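Local structure of alkaline phosphatase (Antarctic bacterium, 2W5V) at residues Ser48-Thr53 against Ser272-Phe277; Ser256-Gly261 against Ser268-Glu273; Gly306-Ala311 against Gly329-Thr334. The protein probably hydrolyses phosphate monoesters as a zinc- and magnesium-dependent alkaline phosphatase, by way of a phosphorylated enzyme intermediate. The protein carries 1 engineered substitution. All coordinates share one frame; numbering follows the deposited sequence.

Interaction 1 (Ser48-Thr53 against Ser272-Phe277)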
# COMPACT_ATOMS: atom_id res chain seq x y z
N SER B 48 -0.48 -3.98 5.33
CA SER B 48 -1.30 -4.37 6.48
C SER B 48 -0.47 -4.34 7.78
O SER B 48 -0.94 -3.87 8.81
CB SER B 48 -1.92 -5.75 6.28
OG SER B 48 -2.95 -5.71 5.30
N GLN B 49 0.76 -4.84 7.71
CA GLN B 49 1.65 -4.81 8.87
C GLN B 49 1.94 -3.37 9.28
O GLN B 49 1.88 -3.03 10.46
CB GLN B 49 2.97 -5.52 8.57
CG GLN B 49 2.91 -7.03 8.61
CD GLN B 49 2.43 -7.64 7.31
OE1 GLN B 49 1.93 -6.94 6.44
NE2 GLN B 49 2.59 -8.95 7.18
N ILE B 50 2.26 -2.54 8.29
CA ILE B 50 2.51 -1.12 8.54
C ILE B 50 1.29 -0.49 9.20
O ILE B 50 1.42 0.30 10.14
CB ILE B 50 2.82 -0.38 7.21
CG1 ILE B 50 4.18 -0.82 6.64
CG2 ILE B 50 2.78 1.13 7.42
CD1 ILE B 50 4.35 -0.45 5.16
N SER B 51 0.11 -0.84 8.70
CA SER B 51 -1.13 -0.29 9.23
C SER B 51 -1.35 -0.56 10.72
O SER B 51 -1.99 0.24 11.42
CB SER B 51 -2.31 -0.82 8.43
OG SER B 51 -2.24 -0.36 7.10
N SER B 52 -0.82 -1.67 11.22
CA SER B 52 -1.02 -2.01 12.63
C SER B 52 -0.48 -0.93 13.57
O SER B 52 -1.01 -0.75 14.66
CB SER B 52 -0.45 -3.40 12.97
OG SER B 52 0.97 -3.41 12.93
N THR B 53 0.55 -0.20 13.15
CA THR B 53 1.10 0.86 13.99
C THR B 53 0.10 2.00 14.21
O THR B 53 0.25 2.80 15.14
CB THR B 53 2.42 1.45 13.44
OG1 THR B 53 2.18 2.14 12.20
CG2 THR B 53 3.43 0.34 13.19
N SER B 272 4.77 -5.91 18.04
CA SER B 272 5.82 -5.31 18.87
C SER B 272 7.08 -5.06 18.04
O SER B 272 7.78 -4.07 18.25
CB SER B 272 6.13 -6.16 20.11
OG SER B 272 6.50 -7.48 19.76
N GLU B 273 7.36 -5.94 17.09
CA GLU B 273 8.56 -5.78 16.27
C GLU B 273 8.42 -4.59 15.31
O GLU B 273 9.37 -3.82 15.12
CB GLU B 273 8.92 -7.06 15.52
CG GLU B 273 9.27 -8.27 16.42
CD GLU B 273 10.50 -8.04 17.29
OE1 GLU B 273 11.49 -7.44 16.81
OE2 GLU B 273 10.50 -8.47 18.47
N ILE B 274 7.26 -4.43 14.70
CA ILE B 274 7.11 -3.32 13.76
C ILE B 274 6.96 -1.99 14.49
O ILE B 274 7.36 -0.95 13.98
CB ILE B 274 6.00 -3.54 12.71
CG1 ILE B 274 6.13 -2.49 11.60
CG2 ILE B 274 4.64 -3.48 13.35
CD1 ILE B 274 5.24 -2.74 10.40
N ASN B 275 6.39 -2.02 15.69
CA ASN B 275 6.37 -0.83 16.53
C ASN B 275 7.79 -0.34 16.83
O ASN B 275 8.05 0.87 16.82
CB ASN B 275 5.60 -1.08 17.83
CG ASN B 275 4.09 -0.95 17.65
OD1 ASN B 275 3.61 -0.56 16.58
ND2 ASN B 275 3.34 -1.26 18.70
N ASP B 276 8.69 -1.28 17.11
CA ASP B 276 10.10 -0.96 17.34
C ASP B 276 10.74 -0.37 16.07
O ASP B 276 11.48 0.61 16.13
CB ASP B 276 10.87 -2.22 17.78
CG ASP B 276 12.35 -1.97 17.95
OD1 ASP B 276 12.72 -1.12 18.79
OD2 ASP B 276 13.16 -2.62 17.24
N PHE B 277 10.43 -0.98 14.93
CA PHE B 277 10.92 -0.49 13.64
C PHE B 277 10.48 0.96 13.39
O PHE B 277 11.27 1.79 12.96
CB PHE B 277 10.43 -1.39 12.50
CG PHE B 277 10.92 -0.97 11.14
CD1 PHE B 277 12.23 -1.23 10.74
CD2 PHE B 277 10.07 -0.33 10.25
CE1 PHE B 277 12.69 -0.84 9.48
CE2 PHE B 277 10.51 0.07 8.99
CZ PHE B 277 11.83 -0.19 8.60
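Ile274 reaches Gln49 and Ser52 with two branches because CG1 stands anti to its backbone N (chi1 -168°) and CD1 carries the chain on, extended (chi2 171°), leaving CG2 between the backbone N and the carbonyl carbon. The long branch ends against Gln49, Ile274 CD1 lying 3.4 Å from Gln49 O and 4.0 Å from Gln49 CB. The short branch meets the segment three residues further on, Ile274 CG2 being 3.7 Å from Ser52 OG. Thr53 crosses the isoleucine at about a right angle, its CG2 4.0 Å from Ile274 CG2. This Thr53 methyl is 3.5 Å from Asn275 OD1, a buried oxygen without a hydrogen-bond partner in the model, whereas Asn275 ND2 is bound to Phe56 O.

No hydrogen bond joins the segments; the hydroxyls of Ser52 and Thr53 turn back onto their own segment. Ser52 OG donates in the carbonyl plane to Gln49 O (2.7 Å), and Thr53 OG1 nearly along the C=O axis to Ile50 O (2.9 Å), leaving CG2 to meet Ile274 and Asn275.

The two helical segments approach to 9.5 Å between axes at 76°, a steep crossing in which Ile274 buries the most surface. Ile258 of helix 258-263 packs on Ile274, Phe277 touches Leu40 and Ser42 of strand 36-42, and Ser51 OG hydrogen-bonds Leu341 and Thr340 of the second subunit on the far side of helix 47-52.

Interaction 2 (Ser256-Gly261 against Ser268-Glu273). With ZN (zinc ion), chain G; MG (magnesium ion), chain J.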
# COMPACT_ATOMS: atom_id res chain seq x y z
N SER B 256 14.45 -6.85 11.56
CA SER B 256 14.56 -8.20 11.00
C SER B 256 13.43 -9.15 11.39
O SER B 256 13.08 -10.06 10.62
CB SER B 256 15.89 -8.83 11.44
OG SER B 256 16.99 -7.95 11.21
N GLN B 257 12.87 -8.96 12.58
CA GLN B 257 12.02 -10.00 13.16
C GLN B 257 10.53 -9.83 12.90
O GLN B 257 9.72 -10.65 13.33
CB GLN B 257 12.30 -10.17 14.65
CG GLN B 257 13.75 -10.53 14.93
CD GLN B 257 13.99 -10.96 16.36
OE1 GLN B 257 13.09 -11.48 17.02
NE2 GLN B 257 15.21 -10.74 16.85
N ILE B 258 10.16 -8.77 12.19
CA ILE B 258 8.78 -8.61 11.77
C ILE B 258 8.38 -9.85 10.95
O ILE B 258 7.27 -10.38 11.08
CB ILE B 258 8.59 -7.34 10.93
CG1 ILE B 258 8.95 -6.10 11.77
CG2 ILE B 258 7.15 -7.25 10.42
CD1 ILE B 258 9.31 -4.86 10.94
N ASP B 259 9.30 -10.30 10.11
CA ASP B 259 9.10 -11.48 9.28
C ASP B 259 8.80 -12.73 10.12
O ASP B 259 7.93 -13.53 9.79
CB ASP B 259 10.36 -11.69 8.43
CG ASP B 259 10.27 -12.91 7.51
OD1 ASP B 259 9.32 -13.00 6.72
OD2 ASP B 259 11.16 -13.77 7.58
N TRP B 260 9.52 -12.87 11.23
CA TRP B 260 9.37 -14.06 12.07
C TRP B 260 8.01 -14.11 12.77
O TRP B 260 7.42 -15.17 12.91
CB TRP B 260 10.53 -14.15 13.07
CG TRP B 260 11.89 -14.04 12.39
CD1 TRP B 260 12.14 -14.03 11.05
CD2 TRP B 260 13.17 -13.95 13.04
NE1 TRP B 260 13.49 -13.92 10.82
CE2 TRP B 260 14.14 -13.87 12.02
CE3 TRP B 260 13.58 -13.92 14.38
CZ2 TRP B 260 15.51 -13.76 12.29
CZ3 TRP B 260 14.94 -13.82 14.65
CH2 TRP B 260 15.89 -13.74 13.61
N GLY B 261 7.52 -12.95 13.20
CA GLY B 261 6.18 -12.85 13.73
C GLY B 261 5.15 -13.29 12.70
O GLY B 261 4.19 -13.99 13.02
N SER B 268 1.07 -10.50 18.36
CA SER B 268 1.75 -9.62 19.30
C SER B 268 3.24 -9.52 18.99
O SER B 268 3.85 -8.47 19.16
CB SER B 268 1.52 -10.04 20.76
OG SER B 268 2.17 -11.25 21.06
N TYR B 269 3.82 -10.62 18.54
CA TYR B 269 5.23 -10.65 18.14
C TYR B 269 5.42 -9.69 16.96
O TYR B 269 6.27 -8.79 17.00
CB TYR B 269 5.61 -12.08 17.75
CG TYR B 269 7.06 -12.34 17.42
CD1 TYR B 269 8.06 -11.42 17.71
CD2 TYR B 269 7.44 -13.55 16.83
CE1 TYR B 269 9.40 -11.69 17.40
CE2 TYR B 269 8.77 -13.83 16.52
CZ TYR B 269 9.74 -12.89 16.81
OH TYR B 269 11.05 -13.18 16.50
N LEU B 270 4.61 -9.88 15.92
CA LEU B 270 4.67 -9.05 14.73
C LEU B 270 4.50 -7.58 15.10
O LEU B 270 5.30 -6.72 14.69
CB LEU B 270 3.58 -9.46 13.75
CG LEU B 270 3.59 -8.85 12.35
CD1 LEU B 270 2.86 -9.78 11.39
CD2 LEU B 270 2.96 -7.45 12.35
N ILE B 271 3.46 -7.29 15.87
CA ILE B 271 3.14 -5.91 16.23
C ILE B 271 4.24 -5.22 17.04
O ILE B 271 4.61 -4.08 16.76
CB ILE B 271 1.79 -5.84 16.98
CG1 ILE B 271 0.65 -6.12 16.01
CG2 ILE B 271 1.61 -4.48 17.61
CD1 ILE B 271 -0.70 -6.29 16.68
N SER B 272 4.77 -5.91 18.04
CA SER B 272 5.82 -5.31 18.87
C SER B 272 7.08 -5.06 18.04
O SER B 272 7.78 -4.07 18.25
CB SER B 272 6.13 -6.16 20.11
OG SER B 272 6.50 -7.48 19.76
N GLU B 273 7.36 -5.94 17.09
CA GLU B 273 8.56 -5.78 16.27
C GLU B 273 8.42 -4.59 15.31
O GLU B 273 9.37 -3.82 15.12
CB GLU B 273 8.92 -7.06 15.52
CG GLU B 273 9.27 -8.27 16.42
CD GLU B 273 10.50 -8.04 17.29
OE1 GLU B 273 11.49 -7.44 16.81
OE2 GLU B 273 10.50 -8.47 18.47
ZN ZN G . 10.55 -15.06 5.81
MG MG J . 1.54 -13.64 20.83
O HOH W 1 12.89 -6.73 14.53
O HOH W 2 -0.44 -12.73 19.62
O HOH W 3 12.56 -16.64 6.20
O HOH W 4 3.76 -13.94 21.80
O HOH W 5 0.16 -13.32 23.00
O HOH W 6 1.28 -16.15 20.53
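Tyr269 OH donates the direct hydrogen bond of this contact to Gln257 OE1 over 2.7 Å. The donor is tilted 24° from the carbonyl plane, and the amide and phenol planes stand 83° apart. Gln257 NE2 is bound to Met220 O and Thr130 O, fixing the amide's rotation. A water links Gln257 N to Glu273 OE1, which also salt-bridges Arg227.

Packing centres on the tyrosine ring, which has Gly261 N and Gln257 O over one face and Gly261 CA 3.4 Å from Tyr269 CD2. Tyr269 OH lies at the edge of the indole, 3.4 Å from Trp260 CE3. A phenylalanine in place of Tyr269 lacks that hydroxyl, and the buried Gln257 OE1 would probably be left without a mate.

Strand 249-255 of the central sheet leads into successive helices, 258-263 and 267-291, joined by a short turn. They come so close that Gly261 CA is 4.2 Å from Leu270 CA; a CB on the glycine would clash with Leu270 N. The side chains of Ile258 and Glu273 slide past each other in opposite directions, Ile258 CG1 3.9 Å from Glu273 CB.

Metals flank the pair. Asp259 grips zinc with both oxygens, OD2 at 2.3 Å and OD1 at 2.6 Å, alongside His263, His337, the phosphorylated Ser84 and a water. Ser268 OG holds a separate magnesium at 2.5 Å with Asn266 and four waters.

Interaction 3 (Gly306-Ala311 against Gly329-Thr334)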
# COMPACT_ATOMS: atom_id res chain seq x y z
N GLY B 306 0.16 -13.01 5.28
CA GLY B 306 -1.16 -12.53 4.90
C GLY B 306 -1.82 -11.85 6.09
O GLY B 306 -3.03 -11.95 6.28
N PHE B 307 -1.01 -11.17 6.90
CA PHE B 307 -1.50 -10.43 8.07
C PHE B 307 -2.65 -9.51 7.66
O PHE B 307 -2.57 -8.78 6.67
CB PHE B 307 -0.33 -9.64 8.68
CG PHE B 307 -0.69 -8.82 9.90
CD1 PHE B 307 -0.85 -9.41 11.16
CD2 PHE B 307 -0.81 -7.44 9.80
CE1 PHE B 307 -1.14 -8.65 12.27
CE2 PHE B 307 -1.11 -6.66 10.91
CZ PHE B 307 -1.28 -7.27 12.16
N THR B 308 -3.74 -9.56 8.43
CA THR B 308 -4.95 -8.82 8.09
C THR B 308 -5.59 -8.21 9.35
O THR B 308 -5.71 -8.87 10.38
CB THR B 308 -5.95 -9.75 7.39
OG1 THR B 308 -5.36 -10.22 6.17
CG2 THR B 308 -7.24 -9.03 7.08
N LEU B 309 -5.96 -6.93 9.25
CA LEU B 309 -6.60 -6.23 10.37
C LEU B 309 -8.12 -6.46 10.33
O LEU B 309 -8.91 -5.53 10.13
CB LEU B 309 -6.26 -4.73 10.34
CG LEU B 309 -4.77 -4.43 10.53
CD1 LEU B 309 -4.49 -2.95 10.39
CD2 LEU B 309 -4.30 -4.94 11.88
N ALA B 310 -8.51 -7.71 10.51
CA ALA B 310 -9.91 -8.12 10.43
C ALA B 310 -10.71 -7.64 11.62
O ALA B 310 -10.14 -7.28 12.66
CB ALA B 310 -10.01 -9.66 10.32
N ALA B 311 -12.02 -7.65 11.47
CA ALA B 311 -12.92 -7.35 12.58
C ALA B 311 -12.75 -8.39 13.68
O ALA B 311 -12.61 -9.58 13.41
CB ALA B 311 -14.35 -7.35 12.10
N GLY B 329 -9.34 -7.78 15.22
CA GLY B 329 -8.71 -9.04 15.61
C GLY B 329 -7.84 -9.55 14.47
O GLY B 329 -8.35 -10.11 13.50
N PRO B 330 -6.52 -9.34 14.57
CA PRO B 330 -5.60 -9.73 13.48
C PRO B 330 -5.74 -11.20 13.09
O PRO B 330 -5.87 -12.06 13.96
CB PRO B 330 -4.22 -9.45 14.07
CG PRO B 330 -4.45 -8.39 15.09
CD PRO B 330 -5.80 -8.70 15.68
N THR B 331 -5.73 -11.47 11.78
CA THR B 331 -5.77 -12.84 11.26
C THR B 331 -4.63 -13.04 10.26
O THR B 331 -4.00 -12.08 9.82
CB THR B 331 -7.12 -13.14 10.55
OG1 THR B 331 -7.34 -12.19 9.51
CG2 THR B 331 -8.28 -13.08 11.53
N PHE B 332 -4.38 -14.30 9.91
CA PHE B 332 -3.33 -14.66 8.97
C PHE B 332 -3.90 -15.70 8.02
O PHE B 332 -4.86 -16.39 8.36
CB PHE B 332 -2.15 -15.30 9.70
CG PHE B 332 -1.43 -14.39 10.65
CD1 PHE B 332 -0.33 -13.66 10.22
CD2 PHE B 332 -1.80 -14.31 11.98
CE1 PHE B 332 0.35 -12.84 11.09
CE2 PHE B 332 -1.13 -13.49 12.86
CZ PHE B 332 -0.04 -12.76 12.41
N SER B 333 -3.28 -15.86 6.85
CA SER B 333 -3.76 -16.86 5.90
C SER B 333 -2.66 -17.77 5.36
O SER B 333 -2.95 -18.70 4.62
CB SER B 333 -4.47 -16.18 4.73
OG SER B 333 -3.56 -15.47 3.92
N THR B 334 -1.41 -17.50 5.71
CA THR B 334 -0.31 -18.33 5.25
C THR B 334 0.84 -18.32 6.25
O THR B 334 0.97 -17.40 7.06
CB THR B 334 0.17 -17.93 3.81
OG1 THR B 334 1.30 -18.73 3.42
CG2 THR B 334 0.56 -16.46 3.75
O HOH W 7 -5.05 -13.11 4.94
O HOH W 8 -10.56 -11.62 13.60
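Phe307 receives Phe332 at its ring edge: Phe332 CE1 comes near the plane, 3.6 Å from Phe307 CD1, and Phe332 CZ lies in it. The rings are oblique, with planes 56° apart and centroids separated by 5.6 Å. Pro330 runs beside Phe307 and points the same way, its CB 3.7 Å from Phe307 CE1. Leu270 of helix 267-291 touches both phenylalanines.

The backbones form a single antiparallel bridge, in which Thr308 and Thr331 are a hydrogen-bonded pair. Thr331 N donates in the carbonyl plane to Thr308 O (3.0 Å, 162° at the hydrogen), while the return bond from Thr308 N to Thr331 O is more bent, at 139°. Thr308 O also meets Pro330 CA at 3.2 Å in a CA-H...O contact, and Gly329 N binds Ala310 O at 2.7 Å. A CB on Gly306 would run into Ser333 OG, and a water connects Gly306 O to that hydroxyl.

Thr331 OG1 and Ser333 OG each hydrogen-bond the other residue's counterpart on the second subunit. The paired segments are the two legs of an excursion between strands 303-304 and 337-338 that carries the hairpin 311-315/321-324 and takes part in the dimer interface.

How the interactions relate
Helix 267-291 is common to interactions 1 and 2, whose centres are 8 Å apart; interaction 3 lies 14 Å from each. Leu270 joins all three: its CD2 is 3.8 Å from Gln49 CG, and its CD1 is 3.7 Å from Phe307 CD1. Interaction 1 also packs directly on interaction 3, where Ser51 CB meets Leu309 CD1 at 3.6 Å, and both touch the second subunit. Interaction 2 enters the active site itself through Asp259. The other two stand further back: the side chain of Gln49 is about 10 Å from the zinc held by Asp259, as is that of Thr334. The side chain of Phe332 is about 8 Å from the magnesium held by Ser268.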